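Local coordinates for protein endo-alpha-mannosidase (Bacteroides thetaiotaomicron, PDB 4ACY) that is an endo-alpha-mannosidase of glycoside hydrolase family 99, probably cleaving alpha-mannosidic linkages within N-glycan-type mannose chains, at residues N274-P279 with A319-I324. Sequence-based numbering, arbitrary orientation.
Sequences NKLFIP and ASYISI
Ala-319, in the loop leading into strand 322-324, packs its CB against Pro-279 CD at 3.5 Å, a close carbon-carbon approach, beside 276-281, the seventh strand of a TIM barrel whose eighth is 322-324. With CG anti to the backbone N (chi1 169°), the Phe-277 ring is carried to the same methyl, CD2 at 4.0 Å; Pro-279 CD sits over the centre of one ring face, while Trp-263 meets the ring edge-to-face. At Ser-320 the link is made by water: one molecule donates to Phe-277 O and accepts from Ser-320 N, bridging the backbones ahead of the direct bonds. Tyr-321 contributes two parts: CB rests on Ile-278 CG1 at 3.9 Å, and CE1 lies 4.0 Å from both CD1 and CD2 of Leu-276. The phenol end is fixed by a hydrogen bond to Thr-184, and His-41 stacks on the ring. The CB of Ile-322 points away from 274-279, and its side chain touches helices 305-316 and 359-376. Ser-323 closes the pair, since its N and OG both donate to Pro-279 O. An alanine here would probably cost that carbonyl its second donor and leave Ser-280 OG without this hydroxyl partner. The N-H bond is nearly straight (168°), whereas Ser-323 OG, 2.9 Å from Pro-279 O, approaches from 44° out of the carbonyl plane.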
ATOM      1  N   ASN A 274       2.831  23.233  -5.308  1.00 26.95           N
ATOM      2  CA  ASN A 274       3.291  22.395  -6.427  1.00 27.30           C
ATOM      3  C   ASN A 274       3.673  20.963  -6.011  1.00 26.07           C
ATOM      4  O   ASN A 274       4.712  20.427  -6.435  1.00 25.80           O
ATOM      5  CB  ASN A 274       4.451  23.071  -7.186  1.00 29.37           C
ATOM      6  CG  ASN A 274       4.587  22.568  -8.618  1.00 31.05           C
ATOM      7  OD1 ASN A 274       3.598  22.215  -9.266  1.00 33.48           O
ATOM      8  ND2 ASN A 274       5.818  22.536  -9.118  1.00 32.51           N
ATOM      9  N   LYS A 275       2.840  20.364  -5.165  1.00 24.19           N
ATOM     10  CA  LYS A 275       3.072  18.991  -4.688  1.00 23.28           C
ATOM     11  C   LYS A 275       1.891  18.100  -5.065  1.00 22.46           C
ATOM     12  O   LYS A 275       0.786  18.593  -5.296  1.00 22.70           O
ATOM     13  CB  LYS A 275       3.277  18.963  -3.161  1.00 22.71           C
ATOM     14  CG  LYS A 275       4.469  19.777  -2.637  1.00 22.98           C
ATOM     15  CD  LYS A 275       5.810  19.310  -3.226  1.00 23.48           C
ATOM     16  CE  LYS A 275       6.970  20.121  -2.672  1.00 23.31           C
ATOM     17  NZ  LYS A 275       8.267  19.879  -3.382  1.00 23.53           N
ATOM     18  N   LEU A 276       2.122  16.786  -5.116  1.00 22.08           N
ATOM     19  CA  LEU A 276       1.066  15.830  -5.398  1.00 21.13           C
ATOM     20  C   LEU A 276       0.517  15.261  -4.111  1.00 20.50           C
ATOM     21  O   LEU A 276       1.258  14.649  -3.341  1.00 21.18           O
ATOM     22  CB  LEU A 276       1.587  14.677  -6.250  1.00 22.33           C
ATOM     23  CG  LEU A 276       1.951  14.955  -7.708  1.00 22.91           C
ATOM     24  CD1 LEU A 276       2.471  13.659  -8.296  1.00 23.43           C
ATOM     25  CD2 LEU A 276       0.730  15.437  -8.488  1.00 22.74           C
ATOM     26  N   PHE A 277      -0.772  15.475  -3.883  1.00 18.82           N
ATOM     27  CA  PHE A 277      -1.482  14.849  -2.765  1.00 18.17           C
ATOM     28  C   PHE A 277      -2.079  13.528  -3.229  1.00 17.66           C
ATOM     29  O   PHE A 277      -2.864  13.488  -4.193  1.00 17.82           O
ATOM     30  CB  PHE A 277      -2.579  15.796  -2.270  1.00 18.07           C
ATOM     31  CG  PHE A 277      -3.556  15.187  -1.291  1.00 17.98           C
ATOM     32  CD1 PHE A 277      -3.137  14.338  -0.252  1.00 17.81           C
ATOM     33  CD2 PHE A 277      -4.910  15.502  -1.391  1.00 17.96           C
ATOM     34  CE1 PHE A 277      -4.067  13.822   0.649  1.00 17.89           C
ATOM     35  CE2 PHE A 277      -5.834  15.001  -0.500  1.00 17.93           C
ATOM     36  CZ  PHE A 277      -5.414  14.161   0.531  1.00 17.84           C
ATOM     37  N   ILE A 278      -1.720  12.446  -2.537  1.00 16.97           N
ATOM     38  CA  ILE A 278      -2.275  11.134  -2.874  1.00 16.52           C
ATOM     39  C   ILE A 278      -2.956  10.549  -1.633  1.00 16.46           C
ATOM     40  O   ILE A 278      -2.304   9.892  -0.829  1.00 17.04           O
ATOM     41  CB  ILE A 278      -1.180  10.157  -3.429  1.00 16.10           C
ATOM     42  CG1 ILE A 278      -0.358  10.851  -4.539  1.00 16.16           C
ATOM     43  CG2 ILE A 278      -1.835   8.839  -3.894  1.00 16.45           C
ATOM     44  CD1 ILE A 278       0.631   9.922  -5.217  1.00 16.14           C
ATOM     45  N   PRO A 279      -4.268  10.809  -1.455  1.00 16.14           N
ATOM     46  CA  PRO A 279      -4.953  10.245  -0.291  1.00 15.67           C
ATOM     47  C   PRO A 279      -4.949   8.725  -0.383  1.00 15.64           C
ATOM     48  O   PRO A 279      -4.881   8.169  -1.492  1.00 15.57           O
ATOM     49  CB  PRO A 279      -6.385  10.766  -0.423  1.00 16.00           C
ATOM     50  CG  PRO A 279      -6.538  11.108  -1.900  1.00 15.78           C
ATOM     51  CD  PRO A 279      -5.174  11.581  -2.323  1.00 15.92           C
ATOM     52  N   ALA A 319      -8.018  15.491  -5.484  1.00 21.05           N
ATOM     53  CA  ALA A 319      -6.731  14.827  -5.720  1.00 20.97           C
ATOM     54  C   ALA A 319      -6.710  14.202  -7.108  1.00 20.83           C
ATOM     55  O   ALA A 319      -7.752  13.762  -7.612  1.00 21.40           O
ATOM     56  CB  ALA A 319      -6.478  13.765  -4.671  1.00 20.63           C
ATOM     57  N   SER A 320      -5.529  14.184  -7.714  1.00 20.74           N
ATOM     58  CA  SER A 320      -5.327  13.640  -9.071  1.00 20.62           C
ATOM     59  C   SER A 320      -4.995  12.147  -9.069  1.00 19.40           C
ATOM     60  O   SER A 320      -5.074  11.483 -10.111  1.00 18.83           O
ATOM     61  CB  SER A 320      -4.204  14.403  -9.792  1.00 22.20           C
ATOM     62  OG  SER A 320      -4.555  15.763 -10.007  1.00 24.06           O
ATOM     63  N   TYR A 321      -4.581  11.638  -7.908  1.00 18.18           N
ATOM     64  CA  TYR A 321      -4.205  10.227  -7.760  1.00 17.21           C
ATOM     65  C   TYR A 321      -4.842   9.742  -6.491  1.00 16.47           C
ATOM     66  O   TYR A 321      -4.931  10.498  -5.527  1.00 16.57           O
ATOM     67  CB  TYR A 321      -2.685  10.074  -7.584  1.00 17.47           C
ATOM     68  CG  TYR A 321      -1.864  10.460  -8.782  1.00 17.93           C
ATOM     69  CD1 TYR A 321      -1.562  11.797  -9.034  1.00 18.23           C
ATOM     70  CD2 TYR A 321      -1.367   9.487  -9.647  1.00 17.89           C
ATOM     71  CE1 TYR A 321      -0.801  12.165 -10.132  1.00 18.65           C
ATOM     72  CE2 TYR A 321      -0.606   9.844 -10.761  1.00 18.26           C
ATOM     73  CZ  TYR A 321      -0.329  11.180 -10.984  1.00 18.70           C
ATOM     74  OH  TYR A 321       0.414  11.534 -12.077  1.00 19.24           O
ATOM     75  N   ILE A 322      -5.282   8.493  -6.486  1.00 15.81           N
ATOM     76  CA  ILE A 322      -5.826   7.882  -5.272  1.00 15.51           C
ATOM     77  C   ILE A 322      -5.107   6.577  -5.034  1.00 15.15           C
ATOM     78  O   ILE A 322      -4.882   5.802  -5.967  1.00 15.05           O
ATOM     79  CB  ILE A 322      -7.372   7.712  -5.357  1.00 15.68           C
ATOM     80  CG1 ILE A 322      -8.041   9.095  -5.347  1.00 15.76           C
ATOM     81  CG2 ILE A 322      -7.912   6.830  -4.183  1.00 15.90           C
ATOM     82  CD1 ILE A 322      -9.565   9.044  -5.527  1.00 15.90           C
ATOM     83  N   SER A 323      -4.726   6.337  -3.779  1.00 14.59           N
ATOM     84  CA  SER A 323      -4.128   5.075  -3.409  1.00 14.15           C
ATOM     85  C   SER A 323      -5.089   4.284  -2.540  1.00 13.91           C
ATOM     86  O   SER A 323      -5.911   4.848  -1.807  1.00 13.96           O
ATOM     87  CB  SER A 323      -2.763   5.268  -2.723  1.00 13.71           C
ATOM     88  OG  SER A 323      -2.868   6.089  -1.556  1.00 13.77           O
ATOM     89  N   ILE A 324      -4.991   2.966  -2.649  1.00 14.08           N
ATOM     90  CA  ILE A 324      -5.878   2.064  -1.939  1.00 14.09           C
ATOM     91  C   ILE A 324      -5.088   1.236  -0.922  1.00 13.84           C
ATOM     92  O   ILE A 324      -4.201   0.449  -1.272  1.00 14.25           O
ATOM     93  CB  ILE A 324      -6.656   1.140  -2.913  1.00 13.99           C
ATOM     94  CG1 ILE A 324      -7.544   1.993  -3.840  1.00 14.34           C
ATOM     95  CG2 ILE A 324      -7.517   0.137  -2.127  1.00 13.74           C
ATOM     96  CD1 ILE A 324      -8.213   1.189  -4.931  1.00 14.64           C
TER
HETATM   97  O   HOH W   1      -2.979  14.678  -6.692  1.00 21.79           O